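Local coordinates for protein sugar kinase, pfkB family (Thermotoga maritima, PDB 2AJR) that probably phosphorylates a phosphorylated sugar such as fructose phosphate with ATP, as a pfkB-family kinase, at residues W255-K260 with M293-F298. Sequence-based numbering, arbitrary orientation.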
# COMPACT_ATOMS: atom_id res chain seq x y z
N TRP A 255 23.92 -31.53 -10.77
CA TRP A 255 22.92 -32.26 -9.97
C TRP A 255 21.54 -31.57 -10.05
O TRP A 255 21.44 -30.43 -10.53
CB TRP A 255 23.37 -32.36 -8.52
CG TRP A 255 24.62 -33.13 -8.32
CD1 TRP A 255 24.73 -34.42 -7.87
CD2 TRP A 255 25.96 -32.67 -8.52
NE1 TRP A 255 26.05 -34.78 -7.80
CE2 TRP A 255 26.82 -33.73 -8.19
CE3 TRP A 255 26.51 -31.46 -8.95
CZ2 TRP A 255 28.21 -33.62 -8.29
CZ3 TRP A 255 27.88 -31.34 -9.04
CH2 TRP A 255 28.72 -32.42 -8.71
N LEU A 256 20.50 -32.28 -9.61
CA LEU A 256 19.14 -31.76 -9.56
C LEU A 256 18.54 -32.06 -8.22
O LEU A 256 18.47 -33.23 -7.83
CB LEU A 256 18.27 -32.39 -10.63
CG LEU A 256 16.79 -31.99 -10.67
CD1 LEU A 256 16.63 -30.47 -10.80
CD2 LEU A 256 16.09 -32.72 -11.85
N ILE A 257 18.14 -31.02 -7.50
CA ILE A 257 17.51 -31.13 -6.19
C ILE A 257 16.00 -30.94 -6.40
O ILE A 257 15.58 -29.93 -7.01
CB ILE A 257 18.03 -30.03 -5.21
CG1 ILE A 257 19.55 -30.06 -5.13
CG2 ILE A 257 17.44 -30.22 -3.84
CD1 ILE A 257 20.14 -28.89 -4.41
N ARG A 258 15.20 -31.88 -5.93
CA ARG A 258 13.74 -31.79 -6.09
C ARG A 258 13.02 -31.87 -4.77
O ARG A 258 13.36 -32.70 -3.92
CB ARG A 258 13.22 -32.94 -6.91
CG ARG A 258 13.68 -33.01 -8.33
CD ARG A 258 12.91 -34.10 -8.97
NE ARG A 258 13.20 -34.27 -10.38
CZ ARG A 258 12.50 -33.73 -11.37
NH1 ARG A 258 11.48 -32.91 -11.11
NH2 ARG A 258 12.85 -34.00 -12.63
N SER A 259 12.01 -31.02 -4.60
CA SER A 259 11.09 -31.18 -3.48
C SER A 259 10.33 -32.49 -3.63
O SER A 259 9.77 -32.75 -4.69
CB SER A 259 10.10 -30.02 -3.43
OG SER A 259 9.07 -30.28 -2.50
N LYS A 260 10.31 -33.32 -2.59
CA LYS A 260 9.56 -34.59 -2.62
C LYS A 260 8.06 -34.36 -2.79
O LYS A 260 7.36 -35.26 -3.25
CB LYS A 260 9.79 -35.41 -1.34
CG LYS A 260 11.14 -36.18 -1.27
CD LYS A 260 11.16 -37.24 -0.18
CE LYS A 260 12.60 -37.69 0.13
NZ LYS A 260 12.70 -38.78 1.18
N MSE A 293 26.24 -27.02 0.08
CA MSE A 293 25.73 -25.65 0.21
C MSE A 293 24.37 -25.48 -0.43
O MSE A 293 23.47 -24.96 0.20
CB MSE A 293 26.63 -24.65 -0.48
CG MSE A 293 27.72 -24.11 0.38
SE MSE A 293 28.69 -22.75 -0.63
CE MSE A 293 27.25 -21.93 -1.51
N ALA A 294 24.23 -25.90 -1.69
CA ALA A 294 22.95 -25.82 -2.39
C ALA A 294 21.86 -26.63 -1.69
O ALA A 294 20.71 -26.20 -1.62
CB ALA A 294 23.10 -26.25 -3.82
N LYS A 295 22.23 -27.80 -1.15
CA LYS A 295 21.28 -28.67 -0.45
C LYS A 295 20.75 -28.01 0.81
O LYS A 295 19.57 -28.11 1.13
CB LYS A 295 21.92 -30.02 -0.09
CG LYS A 295 21.98 -31.01 -1.26
CD LYS A 295 22.95 -32.18 -1.02
CE LYS A 295 22.42 -33.17 0.02
NZ LYS A 295 23.38 -34.27 0.27
N PHE A 296 21.66 -27.37 1.54
CA PHE A 296 21.28 -26.68 2.75
C PHE A 296 20.43 -25.46 2.39
O PHE A 296 19.46 -25.14 3.08
CB PHE A 296 22.51 -26.26 3.55
CG PHE A 296 22.20 -25.72 4.92
CD1 PHE A 296 22.03 -26.58 5.99
CD2 PHE A 296 22.08 -24.36 5.13
CE1 PHE A 296 21.74 -26.09 7.25
CE2 PHE A 296 21.80 -23.87 6.38
CZ PHE A 296 21.62 -24.73 7.45
N GLY A 297 20.79 -24.79 1.29
CA GLY A 297 20.01 -23.67 0.79
C GLY A 297 18.60 -24.12 0.48
O GLY A 297 17.63 -23.45 0.87
N PHE A 298 18.48 -25.27 -0.18
CA PHE A 298 17.19 -25.80 -0.60
C PHE A 298 16.34 -26.11 0.62
O PHE A 298 15.16 -25.80 0.65
CB PHE A 298 17.36 -27.05 -1.50
CG PHE A 298 16.13 -27.42 -2.28
CD1 PHE A 298 15.16 -28.24 -1.72
CD2 PHE A 298 15.94 -26.95 -3.56
CE1 PHE A 298 14.01 -28.57 -2.44
CE2 PHE A 298 14.80 -27.28 -4.29
CZ PHE A 298 13.84 -28.10 -3.73
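The carbonyl O of Ala-294 is the polar atom to start from: it takes the helical hydrogen bond from Phe-298 N at 2.8 Å, while the methyl CD1 of Ile-257 rests against it at 3.9 Å. No hydrogen bond crosses from strand to helix, so this is an apolar contact; Ile-257 carries most of the strand's share with its two branches, and Phe-298 most of the helix's. The CD1 branch reaches the helix backbone at Ala-294 and Lys-295 and meets Ala-294 CB at 4.0 Å. The other methyl, CG2, anti to the backbone N, sits over one face of the Phe-298 ring in a CH-pi contact, 3.6 Å from the ring centroid. With CG anti to its backbone N (chi1 -164°), Phe-298 leaves the helix toward the strand, and its side chain and that of Ile-257 slide past each other in opposite directions. The far end of the ring reaches the strand backbone, where CZ approaches Ser-259 N at 3.6 Å. Phe-325 meets the same ring with its plane turned by about 60°, and Tyr-275 of helix 271-286 also touches it. An alanine in place of Phe-298 would probably open a gap beneath Ile-257 CG2 and beside the backbone at Ser-259, and take from Phe-325 the ring it meets here. The axes of the short segments 255-259 and 293-298 run nearly parallel, 16° apart, with a closest approach of 9.8 Å. Here helix 290-304 covers one face of the sheet's antiparallel margin, where strand 254-259 lies between 245-249 and 325-329, an alpha/beta layering that belongs to the ribokinase-like fold of pfkB kinases.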